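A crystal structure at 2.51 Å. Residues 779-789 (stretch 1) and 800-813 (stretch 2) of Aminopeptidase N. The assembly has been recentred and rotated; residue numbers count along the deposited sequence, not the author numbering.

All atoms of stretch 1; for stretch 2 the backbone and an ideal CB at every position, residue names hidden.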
# COMPACT_ATOMS: atom_id res chain seq x y z
N LYS A 779 -1.56 16.57 11.41
CA LYS A 779 -1.30 17.97 11.08
C LYS A 779 0.19 18.21 10.86
O LYS A 779 0.58 19.12 10.13
CB LYS A 779 -1.84 18.88 12.19
CG LYS A 779 -3.30 18.63 12.52
CD LYS A 779 -3.98 19.85 13.11
CE LYS A 779 -5.45 19.58 13.39
NZ LYS A 779 -6.28 20.79 13.16
N VAL A 780 1.01 17.39 11.50
CA VAL A 780 2.46 17.44 11.32
C VAL A 780 2.85 16.93 9.93
O VAL A 780 3.76 17.49 9.31
CB VAL A 780 3.19 16.64 12.42
CG1 VAL A 780 4.69 16.57 12.14
CG2 VAL A 780 2.93 17.24 13.80
N TYR A 781 2.18 15.90 9.44
CA TYR A 781 2.45 15.37 8.09
C TYR A 781 1.95 16.32 7.01
O TYR A 781 2.53 16.41 5.93
CB TYR A 781 1.82 13.98 7.89
CG TYR A 781 2.16 12.96 8.96
CD1 TYR A 781 3.43 12.92 9.54
CD2 TYR A 781 1.22 12.03 9.38
CE1 TYR A 781 3.73 12.00 10.52
CE2 TYR A 781 1.52 11.09 10.36
CZ TYR A 781 2.78 11.08 10.93
OH TYR A 781 3.09 10.16 11.90
N SER A 782 0.86 17.02 7.32
CA SER A 782 0.30 18.01 6.41
C SER A 782 1.23 19.20 6.26
O SER A 782 1.70 19.49 5.16
CB SER A 782 -1.06 18.49 6.92
OG SER A 782 -1.99 17.42 6.94
N LEU A 783 1.51 19.89 7.37
CA LEU A 783 2.26 21.14 7.33
C LEU A 783 3.76 20.92 7.17
O LEU A 783 4.38 21.47 6.25
CB LEU A 783 1.99 21.98 8.58
CG LEU A 783 2.60 23.39 8.54
CD1 LEU A 783 1.95 24.23 7.45
CD2 LEU A 783 2.47 24.07 9.89
N ILE A 784 4.35 20.12 8.06
CA ILE A 784 5.80 19.95 8.09
C ILE A 784 6.25 18.97 7.00
O ILE A 784 7.18 19.26 6.24
CB ILE A 784 6.30 19.48 9.47
CG1 ILE A 784 5.80 20.41 10.59
CG2 ILE A 784 7.83 19.38 9.48
CD1 ILE A 784 6.13 21.88 10.40
N GLY A 785 5.60 17.80 6.93
CA GLY A 785 5.88 16.82 5.88
C GLY A 785 5.53 17.35 4.50
O GLY A 785 6.18 17.00 3.51
N GLY A 786 4.50 18.19 4.43
CA GLY A 786 4.13 18.88 3.20
C GLY A 786 5.16 19.91 2.76
O GLY A 786 5.36 20.10 1.56
N PHE A 787 5.81 20.57 3.71
CA PHE A 787 6.88 21.52 3.39
C PHE A 787 8.16 20.80 2.98
O PHE A 787 8.88 21.27 2.11
CB PHE A 787 7.17 22.46 4.55
CG PHE A 787 8.24 23.47 4.24
CD1 PHE A 787 7.97 24.53 3.38
CD2 PHE A 787 9.51 23.35 4.77
CE1 PHE A 787 8.96 25.46 3.06
CE2 PHE A 787 10.50 24.27 4.46
CZ PHE A 787 10.22 25.33 3.61
N GLY A 788 8.43 19.65 3.60
CA GLY A 788 9.56 18.82 3.23
C GLY A 788 9.45 18.23 1.82
O GLY A 788 10.47 17.90 1.21
N ALA A 789 8.22 18.11 1.33
CA ALA A 789 7.96 17.63 -0.04
C ALA A 789 7.86 18.77 -1.07
O ALA A 789 7.76 18.50 -2.27
CB ALA A 789 6.69 16.80 -0.07
N UNK A 800 17.49 27.94 4.92
CA UNK A 800 16.54 28.21 6.00
C UNK A 800 15.48 27.12 6.15
O UNK A 800 14.85 27.00 7.20
CB UNK A 800 15.85 29.56 5.76
N UNK A 801 15.28 26.33 5.09
CA UNK A 801 14.37 25.19 5.14
C UNK A 801 14.93 24.06 5.99
O UNK A 801 14.19 23.39 6.71
CB UNK A 801 14.08 24.68 3.73
N UNK A 802 16.25 23.86 5.91
CA UNK A 802 16.91 22.85 6.72
C UNK A 802 16.94 23.27 8.18
O UNK A 802 16.79 22.43 9.07
CB UNK A 802 18.33 22.60 6.21
N UNK A 803 17.13 24.56 8.43
CA UNK A 803 17.15 25.10 9.79
C UNK A 803 15.77 25.07 10.43
O UNK A 803 15.64 24.75 11.61
CB UNK A 803 17.69 26.53 9.78
N UNK A 804 14.74 25.40 9.66
CA UNK A 804 13.36 25.27 10.13
C UNK A 804 13.02 23.81 10.45
O UNK A 804 12.23 23.54 11.36
CB UNK A 804 12.39 25.82 9.08
N UNK A 805 13.60 22.88 9.70
CA UNK A 805 13.36 21.46 9.93
C UNK A 805 14.03 20.94 11.21
O UNK A 805 13.43 20.16 11.94
CB UNK A 805 13.86 20.66 8.73
N UNK A 806 15.26 21.38 11.48
CA UNK A 806 15.95 21.01 12.73
C UNK A 806 15.21 21.53 13.96
O UNK A 806 15.08 20.82 14.96
CB UNK A 806 17.38 21.55 12.73
N UNK A 807 14.73 22.77 13.88
CA UNK A 807 13.98 23.40 14.96
C UNK A 807 12.71 22.62 15.27
O UNK A 807 12.46 22.26 16.41
CB UNK A 807 13.64 24.85 14.60
N UNK A 808 11.92 22.37 14.24
CA UNK A 808 10.64 21.69 14.42
C UNK A 808 10.81 20.29 14.99
O UNK A 808 10.03 19.86 15.84
CB UNK A 808 9.89 21.62 13.09
N UNK A 809 11.84 19.57 14.53
CA UNK A 809 12.15 18.25 15.07
C UNK A 809 12.34 18.29 16.58
O UNK A 809 11.87 17.40 17.29
CB UNK A 809 13.41 17.69 14.40
N UNK A 810 13.04 19.31 17.07
CA UNK A 810 13.28 19.47 18.50
C UNK A 810 12.01 19.85 19.27
O UNK A 810 11.84 19.45 20.42
CB UNK A 810 14.36 20.53 18.73
N UNK A 811 11.13 20.63 18.64
CA UNK A 811 9.86 21.01 19.25
C UNK A 811 8.88 19.83 19.29
O UNK A 811 8.19 19.61 20.29
CB UNK A 811 9.24 22.18 18.49
N UNK A 812 8.83 19.08 18.19
CA UNK A 812 8.03 17.86 18.11
C UNK A 812 8.48 16.80 19.11
O UNK A 812 7.67 16.10 19.71
CB UNK A 812 8.09 17.29 16.69
N UNK A 813 9.80 16.69 19.29
CA UNK A 813 10.39 15.68 20.17
C UNK A 813 9.93 15.81 21.63
O UNK A 813 10.00 14.85 22.39
CB UNK A 813 11.92 15.77 20.11

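Stretch 2 is helical throughout and runs at 147° to the helix of stretch 1, with the axes 11.3 Å apart at closest approach. Stretch 1 offers it Val780, Ile784 and Phe787, all apolar, so positions facing them should favour carbon-rich side chains.

At position 800 the ideal CB has nothing of stretch 1 within 5.5 Å, and the contact places little constraint on it. The residue is Leu800, whose end leads away.

Position 801 points toward stretch 1, and its ideal CB would lie 3.7 Å from Phe787 CE2. That spacing suits glycine or alanine; a larger side chain would need a rotamer that leads off from the ring. Gly801 is deposited, and its CA meets the ring edge, 4.0 Å from Phe787 CE2.

Positions 802 and 803 are unconstrained: the first directs its CB away and the second is out of reach. They hold Tyr802 and Ala803.

Position 804 points toward stretch 1, with its ideal CB 5.2 Å from Phe787 CE2. The gap leaves room for a large apolar group, leucine, methionine or an aromatic. Phe804, with chi1 t, sets its edge toward the face of Phe787 in an offset edge-to-face pair (centroids 5.8 Å apart, planes at 88°). Its CZ also lies 3.7 Å from Ile784 CD1.

Position 805 points sideways, yet its CA is 7.9 Å from Ile784 CA, so a long, flexible apolar chain could turn back to the contact, whereas a short one would not reach stretch 1. Met805 (t, p, p) does turn back: SD is 3.7 Å from Ile784 CG2, and CE reaches 4.2 Å from Gly788 CA, where there is no side chain to approach.

Positions 806 and 807 are out of reach and tolerate many residues; they hold Ala806 and Asp807.

Position 808 points toward stretch 1, its ideal CB 4.6 Å from Ile784 CD1. A small or branched residue fits: alanine, valine, serine or threonine. Thr808 presents CG2 4.1 Å from Ile784 CD1. Its OG1 lies 2.8 Å from Phe804 O and 2.9 Å from Met805 O, so the hydroxyl has acceptors within its own helix.

Positions 809, 810 and 811 are sideways or out of reach, so stretch 1 sets no preference and many side chains would do; they hold Val809, Leu810 and Ala811, which do not touch stretch 1.

Position 812 points toward stretch 1, but across a gap suited to leucine, isoleucine or methionine. Leu812 (m, t) brings CD2 to 3.8 Å from Val780 CG2.

Position 813 is out of reach, so stretch 1 does not choose between polar and apolar there; Asp813 finds its hydrogen bonds elsewhere in the structure.

Stretch 2, residues 800-813: LGYAFMADTVLALD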
# COMPACT_ATOMS: atom_id res chain seq x y z
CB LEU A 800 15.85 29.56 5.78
CG LEU A 800 16.75 30.80 5.78
CD1 LEU A 800 15.95 32.05 5.43
CD2 LEU A 800 17.46 30.98 7.11
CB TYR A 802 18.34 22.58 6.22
CG TYR A 802 18.40 22.22 4.76
CD1 TYR A 802 17.64 21.18 4.25
CD2 TYR A 802 19.21 22.93 3.88
CE1 TYR A 802 17.67 20.85 2.91
CE2 TYR A 802 19.26 22.60 2.53
CZ TYR A 802 18.49 21.56 2.05
OH TYR A 802 18.53 21.23 0.72
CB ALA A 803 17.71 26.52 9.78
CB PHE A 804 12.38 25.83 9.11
CG PHE A 804 10.94 25.49 9.39
CD1 PHE A 804 10.25 26.13 10.41
CD2 PHE A 804 10.28 24.51 8.65
CE1 PHE A 804 8.93 25.80 10.68
CE2 PHE A 804 8.96 24.19 8.91
CZ PHE A 804 8.28 24.83 9.93
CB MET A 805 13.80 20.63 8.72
CG MET A 805 13.26 19.20 8.70
SD MET A 805 11.46 19.03 8.76
CE MET A 805 10.98 19.57 7.13
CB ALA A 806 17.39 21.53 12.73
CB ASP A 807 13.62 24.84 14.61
CG ASP A 807 14.83 25.75 14.50
OD1 ASP A 807 15.94 25.37 14.95
OD2 ASP A 807 14.68 26.86 13.94
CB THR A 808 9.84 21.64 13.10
OG1 THR A 808 10.72 21.29 12.04
CG2 THR A 808 9.21 23.00 12.80
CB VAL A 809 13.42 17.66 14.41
CG1 VAL A 809 13.91 16.43 15.18
CG2 VAL A 809 13.14 17.29 12.96
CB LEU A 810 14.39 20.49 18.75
CG LEU A 810 15.78 20.05 18.25
CD1 LEU A 810 16.77 21.21 18.32
CD2 LEU A 810 16.28 18.85 19.04
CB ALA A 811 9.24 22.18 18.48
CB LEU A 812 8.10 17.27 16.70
CG LEU A 812 7.47 18.08 15.57
CD1 LEU A 812 7.79 17.42 14.23
CD2 LEU A 812 5.98 18.24 15.77
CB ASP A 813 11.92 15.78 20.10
CG ASP A 813 12.60 14.61 20.76
OD1 ASP A 813 12.31 13.45 20.38
OD2 ASP A 813 13.44 14.84 21.66
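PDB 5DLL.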